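Local coordinates for protein putative phosphosugar isomerases (Salmonella typhimurium LT2, PDB 3FKJ) that probably binds phosphosugars as a SIS-family protein and may act as a sugar isomerase, although its substrate and reaction are not established, at residues G300-D303 and L304-V308. Sequence-based numbering, arbitrary orientation.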
ATOM      1  N   GLY A 300       7.277  21.627 -14.325  1.00 44.34           N
ATOM      2  CA  GLY A 300       6.629  22.865 -13.873  1.00 45.28           C
ATOM      3  C   GLY A 300       5.835  22.785 -12.577  1.00 45.49           C
ATOM      4  O   GLY A 300       4.887  23.555 -12.367  1.00 45.43           O
ATOM      5  N   ILE A 301       6.215  21.862 -11.699  1.00 44.47           N
ATOM      6  CA  ILE A 301       5.678  21.865 -10.344  1.00 44.28           C
ATOM      7  C   ILE A 301       6.088  23.133  -9.595  1.00 46.14           C
ATOM      8  O   ILE A 301       5.299  23.622  -8.785  1.00 47.23           O
ATOM      9  CB  ILE A 301       6.041  20.572  -9.559  1.00 42.90           C
ATOM     10  CG1 ILE A 301       4.965  19.519  -9.796  1.00 40.68           C
ATOM     11  CG2 ILE A 301       6.153  20.826  -8.060  1.00 41.89           C
ATOM     12  CD1 ILE A 301       3.707  19.679  -8.948  1.00 37.72           C
ATOM     13  N   GLN A 302       7.276  23.685  -9.882  1.00 48.17           N
ATOM     14  CA  GLN A 302       7.732  24.900  -9.196  1.00 49.11           C
ATOM     15  C   GLN A 302       6.886  26.097  -9.590  1.00 47.61           C
ATOM     16  O   GLN A 302       6.761  27.037  -8.812  1.00 47.27           O
ATOM     17  CB  GLN A 302       9.222  25.214  -9.421  1.00 49.98           C
ATOM     18  CG  GLN A 302      10.233  24.305  -8.661  1.00 55.59           C
ATOM     19  CD  GLN A 302       9.871  24.017  -7.167  1.00 61.31           C
ATOM     20  OE1 GLN A 302       9.859  24.922  -6.320  1.00 61.43           O
ATOM     21  NE2 GLN A 302       9.613  22.742  -6.855  1.00 53.61           N
ATOM     22  N   ASP A 303       6.286  26.033 -10.776  1.00 46.94           N
ATOM     23  CA  ASP A 303       5.325  27.037 -11.227  1.00 46.63           C
ATOM     24  C   ASP A 303       3.987  26.980 -10.502  1.00 46.87           C
ATOM     25  O   ASP A 303       3.261  27.947 -10.511  1.00 44.74           O
ATOM     26  CB  ASP A 303       5.053  26.895 -12.728  1.00 46.74           C
ATOM     27  CG  ASP A 303       6.316  26.986 -13.569  1.00 45.23           C
ATOM     28  OD1 ASP A 303       7.263  27.686 -13.154  1.00 42.34           O
ATOM     29  OD2 ASP A 303       6.346  26.344 -14.644  1.00 43.07           O
ATOM     30  N   LEU A 304       3.625  25.852  -9.907  1.00 48.66           N
ATOM     31  CA  LEU A 304       2.392  25.792  -9.105  1.00 50.13           C
ATOM     32  C   LEU A 304       2.559  26.561  -7.795  1.00 52.30           C
ATOM     33  O   LEU A 304       1.698  27.345  -7.400  1.00 52.08           O
ATOM     34  CB  LEU A 304       1.995  24.340  -8.789  1.00 49.77           C
ATOM     35  CG  LEU A 304       1.430  23.532  -9.948  1.00 49.55           C
ATOM     36  CD1 LEU A 304       1.137  22.119  -9.503  1.00 42.07           C
ATOM     37  CD2 LEU A 304       0.185  24.211 -10.521  1.00 42.94           C
ATOM     38  N   SER A 305       3.681  26.331  -7.129  1.00 54.65           N
ATOM     39  CA  SER A 305       3.910  26.863  -5.799  1.00 56.57           C
ATOM     40  C   SER A 305       5.271  26.377  -5.363  1.00 59.09           C
ATOM     41  O   SER A 305       5.585  25.168  -5.481  1.00 60.74           O
ATOM     42  CB  SER A 305       2.854  26.339  -4.805  1.00 56.49           C
ATOM     43  OG  SER A 305       3.181  26.657  -3.466  1.00 54.55           O
ATOM     44  N   THR A 306       6.062  27.298  -4.828  1.00 59.52           N
ATOM     45  CA  THR A 306       7.315  26.941  -4.191  1.00 60.31           C
ATOM     46  C   THR A 306       7.059  26.402  -2.771  1.00 59.77           C
ATOM     47  O   THR A 306       7.969  25.861  -2.156  1.00 60.83           O
ATOM     48  CB  THR A 306       8.258  28.155  -4.150  1.00 61.38           C
ATOM     49  OG1 THR A 306       7.607  29.237  -3.470  1.00 61.21           O
ATOM     50  CG2 THR A 306       8.641  28.587  -5.586  1.00 59.21           C
ATOM     51  N   ASP A 307       5.820  26.541  -2.275  1.00 58.94           N
ATOM     52  CA  ASP A 307       5.443  26.140  -0.908  1.00 57.66           C
ATOM     53  C   ASP A 307       4.876  24.725  -0.839  1.00 54.57           C
ATOM     54  O   ASP A 307       5.349  23.905  -0.058  1.00 54.99           O
ATOM     55  CB  ASP A 307       4.367  27.082  -0.320  1.00 58.72           C
ATOM     56  CG  ASP A 307       4.872  28.511  -0.069  1.00 66.49           C
ATOM     57  OD1 ASP A 307       5.938  28.888  -0.606  1.00 74.17           O
ATOM     58  OD2 ASP A 307       4.179  29.266   0.662  1.00 66.59           O
ATOM     59  N   VAL A 308       3.823  24.475  -1.615  1.00 50.11           N
ATOM     60  CA  VAL A 308       2.961  23.282  -1.439  1.00 46.23           C
ATOM     61  C   VAL A 308       2.788  22.463  -2.715  1.00 44.32           C
ATOM     62  O   VAL A 308       1.927  21.581  -2.781  1.00 41.74           O
ATOM     63  CB  VAL A 308       1.554  23.682  -0.893  1.00 46.09           C
ATOM     64  CG1 VAL A 308       1.724  24.524   0.398  1.00 42.74           C
ATOM     65  CG2 VAL A 308       0.719  24.430  -1.948  1.00 43.10           C
TER
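I301 and L304 meet in a local turn contact, one helix-like turn followed by an ST turn and ST motif at S305, in the loop that links strand 290-295 to helix 313-331. That strand lies at the outer side of a four-stranded parallel sheet, so the loop belongs to the second of the chain's two parallel-sheet alpha/beta units. The turn is closed by a bond from L304 N to I301 O of 3.0 Å; the N-H is well off straight at 140° and comes from above the carbonyl plane. Beside this bond the two apolar side chains cross obliquely, with CD1 of I301 3.6 Å from CD1 of L304. L304 has CG anti to its own carbonyl carbon (chi1 -73°) and is extended beyond that, which carries its CD1 to CD1 of I301. Both side chains are buried: I301 packs on C313 and L316 of helix 313-331, L304 on F186 and V189 of helix 186-196, and through this pair the turn touches both helices. On the exposed side Q302 bends at its second torsion, bringing OE1 within 3.9 Å of T306 CG2, a loose approach at about a right angle, while its NE2 is bonded to D297. At S305 the backbone is extended for one residue, and the hydroxyl of S305, a buried residue, organises the next turn and is also hydrogen-bonded to E178. Its OG accepts two backbone N-H groups, D307 N at 2.9 Å along a bent path and V308 N, also 2.9 Å from S305 OG, in a nearly straight bond of 168°.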